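Local coordinates for protein pngf-ii (Elizabethkingia meningoseptica, PDB 4R4X) that probably hydrolyses the amide link between N-linked glycans and the asparagine side chains of glycoproteins and glycopeptides, as a bacterial peptide:N-glycosidase, at residues L95-K100 / L134-V139; A102-N107 / S126-D131; I216-V221 / D250-P255; I344-F349 / L362-H367; G462-F467 / N487-T492. One frame throughout, in Å; residues are numbered along the deposited sequence.

Interaction 1: residues L95-K100 / L134-V139; sequences LGYNVK and LVLKTV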
# COMPACT_ATOMS: atom_id res chain seq x y z
N LEU A 95 19.29 -39.43 22.90
CA LEU A 95 19.85 -38.93 24.15
C LEU A 95 19.59 -39.84 25.33
O LEU A 95 19.37 -39.37 26.45
CB LEU A 95 19.30 -37.54 24.45
CG LEU A 95 19.58 -36.52 23.34
CD1 LEU A 95 18.93 -35.21 23.73
CD2 LEU A 95 21.07 -36.33 23.05
N GLY A 96 19.58 -41.14 25.06
CA GLY A 96 19.38 -42.12 26.11
C GLY A 96 17.93 -42.43 26.45
O GLY A 96 17.70 -43.25 27.34
N TYR A 97 16.98 -41.79 25.76
CA TYR A 97 15.54 -42.00 25.97
C TYR A 97 14.92 -42.90 24.91
O TYR A 97 15.18 -42.74 23.72
CB TYR A 97 14.80 -40.64 25.99
CG TYR A 97 15.29 -39.73 27.09
CD1 TYR A 97 14.98 -40.00 28.42
CD2 TYR A 97 16.11 -38.64 26.82
CE1 TYR A 97 15.44 -39.20 29.45
CE2 TYR A 97 16.58 -37.84 27.86
CZ TYR A 97 16.24 -38.14 29.16
OH TYR A 97 16.70 -37.36 30.19
N ASN A 98 14.06 -43.84 25.32
CA ASN A 98 13.37 -44.70 24.37
C ASN A 98 12.36 -43.90 23.55
O ASN A 98 11.57 -43.15 24.13
CB ASN A 98 12.66 -45.81 25.09
CG ASN A 98 13.62 -46.76 25.76
OD1 ASN A 98 14.57 -47.23 25.16
ND2 ASN A 98 13.40 -47.01 27.03
N VAL A 99 12.40 -44.07 22.23
CA VAL A 99 11.53 -43.34 21.31
C VAL A 99 10.80 -44.30 20.36
O VAL A 99 11.31 -45.39 20.04
CB VAL A 99 12.28 -42.27 20.48
CG1 VAL A 99 12.79 -41.14 21.40
CG2 VAL A 99 13.45 -42.86 19.69
N LYS A 100 9.61 -43.87 19.96
CA LYS A 100 8.79 -44.51 18.94
C LYS A 100 8.59 -43.48 17.84
O LYS A 100 8.57 -42.28 18.08
CB LYS A 100 7.42 -44.90 19.49
CG LYS A 100 7.45 -46.05 20.47
CD LYS A 100 6.12 -46.29 21.18
CE LYS A 100 4.99 -46.68 20.25
NZ LYS A 100 5.31 -47.86 19.38
N LEU A 134 6.92 -36.72 24.59
CA LEU A 134 7.95 -35.70 24.40
C LEU A 134 8.66 -35.98 23.08
O LEU A 134 9.40 -36.96 22.95
CB LEU A 134 8.94 -35.70 25.57
CG LEU A 134 10.18 -34.83 25.38
CD1 LEU A 134 9.82 -33.35 25.15
CD2 LEU A 134 11.07 -35.01 26.58
N VAL A 135 8.43 -35.10 22.10
CA VAL A 135 8.99 -35.25 20.77
C VAL A 135 10.45 -34.84 20.80
O VAL A 135 10.76 -33.69 21.11
CB VAL A 135 8.21 -34.42 19.74
CG1 VAL A 135 8.87 -34.49 18.37
CG2 VAL A 135 6.76 -34.90 19.65
N LEU A 136 11.34 -35.76 20.46
CA LEU A 136 12.77 -35.49 20.46
C LEU A 136 13.39 -35.32 19.07
O LEU A 136 14.54 -34.88 18.96
CB LEU A 136 13.52 -36.57 21.25
CG LEU A 136 13.16 -36.64 22.73
CD1 LEU A 136 13.97 -37.77 23.35
CD2 LEU A 136 13.44 -35.30 23.43
N LYS A 137 12.64 -35.64 18.03
CA LYS A 137 13.10 -35.47 16.67
C LYS A 137 11.90 -35.42 15.71
O LYS A 137 10.97 -36.23 15.82
CB LYS A 137 13.99 -36.64 16.27
CG LYS A 137 14.52 -36.58 14.84
CD LYS A 137 15.58 -37.67 14.67
CE LYS A 137 15.87 -37.93 13.20
NZ LYS A 137 16.82 -39.08 13.09
N THR A 138 11.95 -34.46 14.77
CA THR A 138 11.00 -34.42 13.65
C THR A 138 11.77 -34.41 12.34
O THR A 138 12.86 -33.84 12.25
CB THR A 138 10.10 -33.18 13.68
OG1 THR A 138 10.92 -32.00 13.53
CG2 THR A 138 9.34 -33.11 14.99
N VAL A 139 11.21 -35.07 11.33
CA VAL A 139 11.79 -35.11 10.00
C VAL A 139 10.70 -34.76 9.02
O VAL A 139 9.66 -35.43 8.95
CB VAL A 139 12.36 -36.49 9.64
CG1 VAL A 139 13.11 -36.42 8.31
CG2 VAL A 139 13.26 -37.00 10.75

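Interaction 2: residues A102-N107 / S126-D131; sequences AVTSVN and SILGQD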
# COMPACT_ATOMS: atom_id res chain seq x y z
N ALA A 102 6.14 -42.09 14.76
CA ALA A 102 4.82 -42.04 14.14
C ALA A 102 4.92 -41.06 12.99
O ALA A 102 5.86 -40.24 12.94
CB ALA A 102 3.78 -41.59 15.12
N VAL A 103 3.95 -41.14 12.08
CA VAL A 103 3.98 -40.34 10.86
C VAL A 103 2.66 -39.59 10.70
O VAL A 103 1.59 -40.15 10.96
CB VAL A 103 4.19 -41.20 9.61
CG1 VAL A 103 4.34 -40.32 8.37
CG2 VAL A 103 5.42 -42.08 9.76
N THR A 104 2.76 -38.33 10.29
CA THR A 104 1.58 -37.54 9.94
C THR A 104 1.80 -36.81 8.62
O THR A 104 2.93 -36.71 8.12
CB THR A 104 1.17 -36.54 11.03
OG1 THR A 104 -0.13 -36.02 10.73
CG2 THR A 104 2.17 -35.37 11.19
N SER A 105 0.69 -36.31 8.09
CA SER A 105 0.65 -35.60 6.82
C SER A 105 -0.11 -34.28 7.01
O SER A 105 -1.25 -34.28 7.44
CB SER A 105 -0.04 -36.48 5.77
OG SER A 105 0.04 -35.90 4.48
N VAL A 106 0.56 -33.17 6.72
CA VAL A 106 -0.05 -31.84 6.74
C VAL A 106 0.25 -31.14 5.41
O VAL A 106 1.41 -30.97 5.06
CB VAL A 106 0.49 -31.00 7.92
CG1 VAL A 106 -0.14 -29.60 7.93
CG2 VAL A 106 0.23 -31.71 9.24
N ASN A 107 -0.78 -30.77 4.67
CA ASN A 107 -0.61 -30.11 3.36
C ASN A 107 0.36 -30.84 2.43
O ASN A 107 1.29 -30.23 1.88
CB ASN A 107 -0.14 -28.66 3.54
CG ASN A 107 -1.17 -27.81 4.25
OD1 ASN A 107 -2.36 -28.11 4.23
ND2 ASN A 107 -0.70 -26.75 4.89
N SER A 126 7.73 -28.37 17.77
CA SER A 126 6.63 -27.74 17.03
C SER A 126 5.31 -28.22 17.65
O SER A 126 5.30 -29.04 18.56
CB SER A 126 6.68 -28.10 15.53
OG SER A 126 6.29 -29.45 15.32
N ILE A 127 4.19 -27.74 17.15
CA ILE A 127 2.89 -28.22 17.67
C ILE A 127 2.61 -29.73 17.37
O ILE A 127 1.83 -30.39 18.09
CB ILE A 127 1.76 -27.36 17.08
CG1 ILE A 127 0.44 -27.56 17.85
CG2 ILE A 127 1.59 -27.66 15.59
CD1 ILE A 127 0.50 -27.22 19.33
N LEU A 128 3.24 -30.27 16.32
CA LEU A 128 2.94 -31.64 15.88
C LEU A 128 3.44 -32.69 16.86
O LEU A 128 4.59 -32.67 17.27
CB LEU A 128 3.54 -31.93 14.51
CG LEU A 128 2.97 -31.08 13.37
CD1 LEU A 128 3.68 -31.42 12.08
CD2 LEU A 128 1.47 -31.24 13.25
N GLY A 129 2.55 -33.59 17.24
CA GLY A 129 2.89 -34.68 18.15
C GLY A 129 2.87 -34.39 19.64
O GLY A 129 3.22 -35.28 20.43
N GLN A 130 2.47 -33.18 20.02
CA GLN A 130 2.52 -32.73 21.41
C GLN A 130 1.64 -33.53 22.34
O GLN A 130 1.84 -33.47 23.54
CB GLN A 130 2.04 -31.28 21.53
CG GLN A 130 2.98 -30.26 20.95
CD GLN A 130 4.08 -29.87 21.90
OE1 GLN A 130 3.99 -30.05 23.12
NE2 GLN A 130 5.12 -29.28 21.34
N ASP A 131 0.64 -34.23 21.83
CA ASP A 131 -0.10 -35.13 22.71
C ASP A 131 0.42 -36.56 22.73
O ASP A 131 -0.10 -37.36 23.48
CB ASP A 131 -1.59 -35.13 22.39
CG ASP A 131 -2.42 -35.56 23.57
OD1 ASP A 131 -2.11 -35.16 24.72
OD2 ASP A 131 -3.36 -36.34 23.36

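Interaction 3: residues I216-V221 / D250-P255; sequences IILKKV and DVFIIP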
# COMPACT_ATOMS: atom_id res chain seq x y z
N ILE A 216 -13.94 17.96 -2.67
CA ILE A 216 -12.56 17.89 -2.17
C ILE A 216 -12.58 17.78 -0.65
O ILE A 216 -13.22 18.59 0.02
CB ILE A 216 -11.77 19.16 -2.53
CG1 ILE A 216 -11.85 19.46 -4.04
CG2 ILE A 216 -10.33 19.04 -2.09
CD1 ILE A 216 -11.54 20.91 -4.38
N ILE A 217 -11.94 16.74 -0.13
CA ILE A 217 -11.73 16.60 1.31
C ILE A 217 -10.23 16.62 1.62
O ILE A 217 -9.42 15.99 0.91
CB ILE A 217 -12.41 15.33 1.89
CG1 ILE A 217 -11.90 14.05 1.22
CG2 ILE A 217 -13.93 15.42 1.72
CD1 ILE A 217 -12.58 12.79 1.72
N LEU A 218 -9.86 17.28 2.71
CA LEU A 218 -8.45 17.56 3.00
C LEU A 218 -8.17 17.48 4.50
O LEU A 218 -9.00 17.91 5.29
CB LEU A 218 -8.12 18.98 2.53
CG LEU A 218 -6.64 19.34 2.47
CD1 LEU A 218 -6.03 18.70 1.25
CD2 LEU A 218 -6.40 20.84 2.37
N LYS A 219 -7.02 16.95 4.89
CA LYS A 219 -6.61 17.04 6.28
C LYS A 219 -5.10 17.15 6.40
O LYS A 219 -4.37 16.96 5.42
CB LYS A 219 -7.13 15.86 7.11
CG LYS A 219 -6.59 14.51 6.73
CD LYS A 219 -6.73 13.47 7.86
CE LYS A 219 -8.11 13.38 8.44
NZ LYS A 219 -8.22 12.30 9.46
N LYS A 220 -4.65 17.47 7.60
CA LYS A 220 -3.23 17.47 7.92
C LYS A 220 -2.89 16.14 8.55
O LYS A 220 -3.63 15.65 9.44
CB LYS A 220 -2.87 18.60 8.89
CG LYS A 220 -2.97 20.00 8.32
CD LYS A 220 -2.32 21.05 9.22
CE LYS A 220 -2.93 21.04 10.62
NZ LYS A 220 -2.82 22.35 11.34
N VAL A 221 -1.82 15.51 8.09
CA VAL A 221 -1.36 14.26 8.68
C VAL A 221 0.16 14.31 8.92
O VAL A 221 0.91 14.82 8.09
CB VAL A 221 -1.73 13.01 7.85
CG1 VAL A 221 -3.22 12.95 7.60
CG2 VAL A 221 -1.01 12.98 6.52
N ASP A 250 -8.44 12.17 -7.77
CA ASP A 250 -7.04 12.34 -7.41
C ASP A 250 -6.91 12.20 -5.91
O ASP A 250 -7.75 12.70 -5.16
CB ASP A 250 -6.56 13.76 -7.75
CG ASP A 250 -5.65 13.83 -8.97
OD1 ASP A 250 -5.16 12.80 -9.48
OD2 ASP A 250 -5.41 14.96 -9.43
N VAL A 251 -5.85 11.54 -5.49
CA VAL A 251 -5.31 11.68 -4.15
C VAL A 251 -4.08 12.55 -4.34
O VAL A 251 -3.22 12.26 -5.19
CB VAL A 251 -4.92 10.34 -3.54
CG1 VAL A 251 -4.36 10.53 -2.14
CG2 VAL A 251 -6.13 9.41 -3.51
N PHE A 252 -4.03 13.64 -3.58
CA PHE A 252 -3.03 14.67 -3.78
C PHE A 252 -2.45 15.13 -2.46
O PHE A 252 -3.05 14.92 -1.40
CB PHE A 252 -3.61 15.87 -4.55
CG PHE A 252 -4.73 16.59 -3.85
CD1 PHE A 252 -6.04 16.20 -4.01
CD2 PHE A 252 -4.46 17.69 -3.03
CE1 PHE A 252 -7.08 16.86 -3.35
CE2 PHE A 252 -5.49 18.37 -2.39
CZ PHE A 252 -6.81 17.94 -2.54
N ILE A 253 -1.26 15.69 -2.54
CA ILE A 253 -0.65 16.43 -1.44
C ILE A 253 -0.36 17.85 -1.92
O ILE A 253 -0.27 18.11 -3.14
CB ILE A 253 0.62 15.75 -0.87
CG1 ILE A 253 1.69 15.60 -1.94
CG2 ILE A 253 0.27 14.38 -0.28
CD1 ILE A 253 3.04 15.12 -1.43
N ILE A 254 -0.19 18.76 -0.96
CA ILE A 254 0.01 20.16 -1.29
C ILE A 254 1.42 20.59 -0.85
O ILE A 254 1.67 20.78 0.36
CB ILE A 254 -1.07 21.05 -0.62
CG1 ILE A 254 -2.45 20.65 -1.13
CG2 ILE A 254 -0.80 22.52 -0.93
CD1 ILE A 254 -3.61 21.32 -0.44
N PRO A 255 2.35 20.76 -1.80
CA PRO A 255 3.66 21.31 -1.38
C PRO A 255 3.57 22.78 -0.97
O PRO A 255 3.05 23.61 -1.72
CB PRO A 255 4.55 21.15 -2.62
CG PRO A 255 3.78 20.25 -3.54
CD PRO A 255 2.33 20.45 -3.24

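Interaction 4: residues I344-F349 / L362-H367; sequences ILIGAF and LELSIH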
# COMPACT_ATOMS: atom_id res chain seq x y z
N ILE A 344 1.87 16.99 6.47
CA ILE A 344 1.46 17.26 5.08
C ILE A 344 -0.02 17.54 5.01
O ILE A 344 -0.79 17.03 5.84
CB ILE A 344 1.78 16.07 4.17
CG1 ILE A 344 0.92 14.84 4.51
CG2 ILE A 344 3.26 15.75 4.25
CD1 ILE A 344 1.17 13.61 3.65
N LEU A 345 -0.41 18.38 4.06
CA LEU A 345 -1.79 18.51 3.66
C LEU A 345 -2.06 17.47 2.57
O LEU A 345 -1.48 17.56 1.47
CB LEU A 345 -2.08 19.91 3.11
CG LEU A 345 -1.98 21.05 4.12
CD1 LEU A 345 -1.89 22.39 3.40
CD2 LEU A 345 -3.18 21.04 5.05
N ILE A 346 -2.96 16.53 2.87
CA ILE A 346 -3.31 15.42 1.97
C ILE A 346 -4.82 15.39 1.73
O ILE A 346 -5.63 15.58 2.66
CB ILE A 346 -2.78 14.06 2.48
CG1 ILE A 346 -3.23 12.90 1.57
CG2 ILE A 346 -3.23 13.78 3.91
CD1 ILE A 346 -2.39 11.65 1.73
N GLY A 347 -5.20 15.21 0.47
CA GLY A 347 -6.61 15.28 0.10
C GLY A 347 -7.05 14.28 -0.93
O GLY A 347 -6.24 13.58 -1.54
N ALA A 348 -8.36 14.21 -1.09
CA ALA A 348 -8.93 13.38 -2.13
C ALA A 348 -9.97 14.22 -2.84
O ALA A 348 -10.65 15.04 -2.22
CB ALA A 348 -9.55 12.14 -1.52
N PHE A 349 -10.05 14.06 -4.16
CA PHE A 349 -10.98 14.76 -5.03
C PHE A 349 -11.71 13.74 -5.87
O PHE A 349 -11.08 12.83 -6.42
CB PHE A 349 -10.22 15.74 -5.94
CG PHE A 349 -10.98 16.20 -7.16
CD1 PHE A 349 -12.02 17.11 -7.07
CD2 PHE A 349 -10.60 15.76 -8.43
CE1 PHE A 349 -12.70 17.54 -8.21
CE2 PHE A 349 -11.25 16.21 -9.58
CZ PHE A 349 -12.30 17.10 -9.47
N LEU A 362 -9.04 6.01 2.84
CA LEU A 362 -7.70 6.28 2.36
C LEU A 362 -6.67 6.14 3.47
O LEU A 362 -6.88 6.67 4.59
CB LEU A 362 -7.63 7.70 1.81
CG LEU A 362 -6.28 8.19 1.32
CD1 LEU A 362 -5.93 7.44 0.06
CD2 LEU A 362 -6.36 9.69 1.07
N GLU A 363 -5.57 5.46 3.17
CA GLU A 363 -4.43 5.35 4.08
C GLU A 363 -3.12 5.29 3.29
O GLU A 363 -3.11 5.02 2.09
CB GLU A 363 -4.59 4.12 5.00
CG GLU A 363 -4.48 2.77 4.29
CD GLU A 363 -4.78 1.58 5.19
OE1 GLU A 363 -4.09 0.54 5.05
OE2 GLU A 363 -5.70 1.66 6.04
N LEU A 364 -2.04 5.60 3.99
CA LEU A 364 -0.69 5.37 3.53
C LEU A 364 -0.06 4.24 4.31
O LEU A 364 -0.41 4.00 5.48
CB LEU A 364 0.16 6.62 3.73
CG LEU A 364 -0.32 7.97 3.21
CD1 LEU A 364 0.71 9.06 3.50
CD2 LEU A 364 -0.58 7.91 1.72
N SER A 365 0.86 3.51 3.69
CA SER A 365 1.65 2.53 4.41
C SER A 365 3.13 2.68 4.07
O SER A 365 3.50 2.95 2.90
CB SER A 365 1.18 1.10 4.12
OG SER A 365 1.34 0.77 2.76
N ILE A 366 3.94 2.51 5.10
CA ILE A 366 5.39 2.62 5.02
C ILE A 366 6.01 1.31 5.47
O ILE A 366 5.73 0.81 6.58
CB ILE A 366 5.93 3.77 5.90
CG1 ILE A 366 5.19 5.07 5.58
CG2 ILE A 366 7.45 3.93 5.70
CD1 ILE A 366 5.13 6.02 6.75
N HIS A 367 6.83 0.74 4.60
CA HIS A 367 7.35 -0.60 4.77
C HIS A 367 8.88 -0.57 4.94
O HIS A 367 9.56 0.15 4.19
CB HIS A 367 6.93 -1.48 3.60
CG HIS A 367 5.45 -1.49 3.40
ND1 HIS A 367 4.61 -2.43 3.99
CD2 HIS A 367 4.64 -0.62 2.76
CE1 HIS A 367 3.36 -2.16 3.68
NE2 HIS A 367 3.34 -1.05 2.96

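Interaction 5: residues G462-F467 / N487-T492; sequences GSYRLF and NWCPGT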
# COMPACT_ATOMS: atom_id res chain seq x y z
N GLY A 462 -12.24 -3.32 -21.03
CA GLY A 462 -13.26 -4.39 -20.96
C GLY A 462 -13.04 -5.35 -19.81
O GLY A 462 -13.98 -6.00 -19.38
N SER A 463 -11.81 -5.43 -19.29
CA SER A 463 -11.48 -6.27 -18.13
C SER A 463 -12.21 -5.91 -16.82
O SER A 463 -12.34 -6.76 -15.97
CB SER A 463 -9.96 -6.25 -17.84
OG SER A 463 -9.22 -6.62 -19.00
N TYR A 464 -12.67 -4.66 -16.68
CA TYR A 464 -13.13 -4.12 -15.39
C TYR A 464 -14.65 -3.98 -15.39
O TYR A 464 -15.23 -3.27 -14.55
CB TYR A 464 -12.41 -2.79 -15.07
CG TYR A 464 -10.92 -2.95 -15.32
CD1 TYR A 464 -10.14 -3.76 -14.51
CD2 TYR A 464 -10.34 -2.39 -16.42
CE1 TYR A 464 -8.80 -3.99 -14.81
CE2 TYR A 464 -9.01 -2.60 -16.73
CZ TYR A 464 -8.24 -3.39 -15.94
OH TYR A 464 -6.91 -3.58 -16.32
N ARG A 465 -15.29 -4.69 -16.31
CA ARG A 465 -16.74 -4.59 -16.51
C ARG A 465 -17.56 -4.76 -15.23
O ARG A 465 -18.55 -4.04 -15.03
CB ARG A 465 -17.17 -5.62 -17.57
CG ARG A 465 -18.64 -5.58 -17.93
CD ARG A 465 -18.98 -4.35 -18.75
NE ARG A 465 -20.41 -4.23 -19.01
CZ ARG A 465 -21.29 -3.61 -18.22
NH1 ARG A 465 -20.93 -3.06 -17.07
NH2 ARG A 465 -22.56 -3.58 -18.60
N LEU A 466 -17.15 -5.67 -14.35
CA LEU A 466 -17.93 -6.01 -13.16
C LEU A 466 -17.84 -4.95 -12.04
O LEU A 466 -18.55 -5.03 -11.03
CB LEU A 466 -17.51 -7.39 -12.62
CG LEU A 466 -17.81 -8.59 -13.52
CD1 LEU A 466 -17.33 -9.89 -12.87
CD2 LEU A 466 -19.28 -8.67 -13.89
N PHE A 467 -16.96 -3.98 -12.23
CA PHE A 467 -16.92 -2.81 -11.34
C PHE A 467 -17.92 -1.73 -11.78
O PHE A 467 -18.09 -0.74 -11.07
CB PHE A 467 -15.52 -2.20 -11.27
CG PHE A 467 -14.48 -3.10 -10.67
CD1 PHE A 467 -14.26 -3.11 -9.28
CD2 PHE A 467 -13.74 -3.96 -11.46
CE1 PHE A 467 -13.32 -3.94 -8.72
CE2 PHE A 467 -12.79 -4.80 -10.90
CZ PHE A 467 -12.55 -4.77 -9.52
N ASN A 487 -5.59 6.78 -21.95
CA ASN A 487 -4.76 6.48 -20.79
C ASN A 487 -5.52 6.31 -19.49
O ASN A 487 -4.94 6.40 -18.40
CB ASN A 487 -3.61 7.46 -20.61
CG ASN A 487 -2.35 6.80 -20.07
OD1 ASN A 487 -2.10 5.63 -20.33
ND2 ASN A 487 -1.55 7.55 -19.32
N TRP A 488 -6.81 5.99 -19.59
CA TRP A 488 -7.55 5.61 -18.40
C TRP A 488 -8.67 4.66 -18.68
O TRP A 488 -9.15 4.59 -19.78
CB TRP A 488 -8.09 6.83 -17.70
CG TRP A 488 -8.96 7.76 -18.50
CD1 TRP A 488 -8.56 8.68 -19.43
CD2 TRP A 488 -10.38 7.95 -18.34
NE1 TRP A 488 -9.63 9.41 -19.87
CE2 TRP A 488 -10.76 8.97 -19.23
CE3 TRP A 488 -11.35 7.32 -17.56
CZ2 TRP A 488 -12.07 9.40 -19.33
CZ3 TRP A 488 -12.67 7.75 -17.68
CH2 TRP A 488 -13.01 8.79 -18.54
N CYS A 489 -9.08 3.91 -17.65
CA CYS A 489 -10.27 3.04 -17.74
C CYS A 489 -11.09 3.28 -16.48
O CYS A 489 -10.53 3.24 -15.37
CB CYS A 489 -9.90 1.55 -17.76
SG CYS A 489 -8.98 0.92 -19.18
N PRO A 490 -12.41 3.44 -16.61
CA PRO A 490 -13.21 3.58 -15.39
C PRO A 490 -13.01 2.41 -14.41
O PRO A 490 -13.18 1.25 -14.78
CB PRO A 490 -14.64 3.62 -15.92
CG PRO A 490 -14.52 4.16 -17.31
CD PRO A 490 -13.22 3.61 -17.83
N GLY A 491 -12.67 2.74 -13.17
CA GLY A 491 -12.45 1.75 -12.11
C GLY A 491 -10.97 1.47 -11.84
O GLY A 491 -10.65 0.57 -11.06
N THR A 492 -10.07 2.22 -12.47
CA THR A 492 -8.65 1.94 -12.36
C THR A 492 -7.79 3.20 -12.17
O THR A 492 -8.19 4.34 -12.49
CB THR A 492 -8.07 1.13 -13.57
OG1 THR A 492 -8.08 1.92 -14.78
CG2 THR A 492 -8.83 -0.19 -13.80

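Interaction 1: residues L95-K100 / L134-V139
Leu136 points from strand 134-140 toward Tyr97 and Val99, two residues on the same face of strand 97-106. Its CB and CG only carry the side chain across; neither comes within 4.2 Å of a side-chain atom of residues 95-100. CG lies anti to the carbonyl carbon (chi1 -63°), and CD1 then continues the chain outward, extended from CA at chi2 179°. That methyl makes the whole contact: Leu136 CD1 is 4.0 Å from Tyr97 CB and 4.1 Å from Val99 CG1. It also comes within 4.2 Å of Tyr97 CD2, meeting the ring obliquely near its root, and the Leu136 and Tyr97 side chains cross at about a right angle.

The two strands are not direct partners. Strand 109-116 runs between them, pairing with both, and Val99 packs on its Trp114. Opposite Trp114 the other strand forms a classic beta bulge, with both Leu136 and Lys137 facing that residue. Ile94 adds to the apolar cluster, touching Val99, Leu136 and Lys137, while the Lys137 amine leads away. About 140 Å² is buried, and the close contacts are all carbon to carbon, which implies cohesion through dispersion and exclusion of water, with no directional bond to fix the exact rotation of the leucine tip.

Interaction 2: residues A102-N107 / S126-D131
A type II beta turn from Ile127 to Gln130, in the loop joining strands 109-116 and 134-140, presses Leu128 against Thr104 and Val106 of strand 97-106. Leu128 is the first of the two central residues, and Gly129 follows with the positive phi (83°) that this turn needs. The forked end of Leu128 splits between its partners: CD1 lies 4.3 Å from Thr104 CG2, and CD2 lies 4.2 Å from Val106 CG2. Thr104 turns its methyl to the leucine, while its OG1 bonds to the Glu84 carbonyl.

The turn's own backbone bond, Gln130 N to Ile127 O, is weak at 3.5 Å, and further support comes from side chains. Gln130 NE2 donates a nearly straight bond (175°) of 2.8 Å to Ser126 O, from above that carbonyl's plane. Outside the segment, Gln83 takes Gly129 N and gives to Ile127 O through opposite ends of its amide, and Arg55 bonds Gln130 OE1. The chemistry is thus divided: polar bonds set the shape of the loop, and a small, partly buried patch of methyl groups seats it on the strand.

Interaction 3: residues I216-V221 / D250-P255
The Phe252 ring is approached by two aliphatic residues of strand 216-222, and in each pair the side chains cross at about a right angle. Ile216 comes in at the ring edge, close to its plane, with CG2 3.7 Å from Phe252 CZ. Leu218 CD1 sits oblique to the ring plane, 3.7 Å from Phe252 CE2 and 3.9 Å from CZ of the same ring. With CG between the backbone N and the carbonyl carbon (chi1 63°), the Phe252 ring is carried toward strand 216-222. Leu218 also meets Ile254 at about a right angle, and the Ile254 CD1 tip touches both branches of the fork, 3.9 Å from Leu218 CD1 and 4.0 Å from Leu218 CD2. All four residues are buried, and the contact is wholly apolar.

Strands 216-222 and 248-253 are second neighbours in an antiparallel sheet, with strand 343-350 hydrogen-bonded between them. Gly347 of that middle strand lies between Leu218 and Phe252, where no side chain intervenes. Phe296 adds an edge-to-face ring contact to Phe252. Over the cluster lies helix 262-268, whose Leu266 touches Ile216 and Ile254 and whose Tyr263 touches Leu218 and Ile254, so these three residues pack between the sheet and the helix, with Phe252 among them.

Interaction 4: residues I344-F349 / L362-H367
Ile346 and Leu364 reach toward each other from two facing sheets and meet tip to tip, with Ile346 CD1 4.2 Å from Leu364 CD2. This is the closest part of the contact. The same Ile346 methyl lies 4.5 Å from Leu362 CD2, so one tip is set against two leucines that lie two residues apart on strand 358-367. Ile346 spans the gap by stretching out: CG1 is anti to the backbone N (chi1 177°) and CD1 continues the extended line (chi2 161°). The backbones stay well apart, with 10.5 Å between Ile346 CA and Leu364 CA.

Packing slackens to either side of Ile346 along its strand. Ile344 and Ala348 also turn inward, yet Ile344 CD1 stays 4.6 Å from Leu364 CD1, and Ala348 CB stays 4.8 Å from Leu362 CD2. Neighbours complete the layer: Val190 of strand 186-196 touches both Ile346 and Leu362, Val234 of strand 231-240 touches both leucines, and Val221 packs beside Ile346.

Between 362 and 367 the other face carries polar residues. Glu363 points away from the interface and is partly exposed. Further along, Ser365 OG and His367 NE2 share a short hydrogen bond of 2.7 Å; Arg329 also bonds the serine hydroxyl, and Phe185 stacks on the partly exposed imidazole. An apolar inner face set against a second sheet, with polar groups behind it, is the pattern of an antiparallel beta sandwich, consistent with the jelly-roll architecture of PNGase F-type domains.

Interaction 5: residues G462-F467 / N487-T492
A Pro-Gly type II beta turn, from Cys489 to Thr492, packs against Tyr464 of a 3-10 segment beside the Cys461-Cys489 disulfide. Thr492 supplies the main touch, a CH-pi contact: its CG2 stands 3.6 Å from the centroid of the Tyr464 ring, only 4° off the normal. Ser463 CB covers the opposite face of that ring, which is therefore sandwiched between two aliphatic groups, while its OH bonds to Asp460.

The threonine's rotation suits both ends: with OG1 between the backbone N and the carbonyl carbon (chi1 68°), the hydroxyl donates to Cys489 O at 2.8 Å, tilted 18° from the carbonyl plane, and Arg458 bonds it as well. The Thr492 backbone N makes a weaker bond to the same carbonyl, at 3.1 Å. Cys489 CB packs 4.2 Å from Tyr464 CD2. Cys489 SG, 5.5 Å from the Tyr464 ring centroid, adds an oblique sulfur-aromatic contact. Gly491, at positive phi, allows the chain to turn close to Tyr464 and Phe467, and with Thr492 it forms a G1 bulge opposite Phe303. Dispersion on both faces and a hydrogen bond at OH thus probably limit the motion of the Tyr464 ring, while the disulfide ties the turn to Cys461, next to Gly462.

In the fold
Interactions 1 and 2 come first along the chain and belong to the N-terminal domain. Their centres are 13 Å apart, they share strand 97-106, and they touch where Val135 packs on the 126-131 turn. Interactions 3 and 4 follow, with centres 7 Å apart in the next family region. Strand 343-350 joins them, pairing with both strands of interaction 3 and facing the second sheet in interaction 4. Interaction 5 comes last, in loops of the C-terminal region about 23 Å from interaction 4, centre to centre; residues 487-492 lead into strand 493-504 of the nine-stranded sheet that also holds interaction 3. Centres of interactions 1 and 3 lie about 61 Å apart, reflecting an elongated molecule of separate modules.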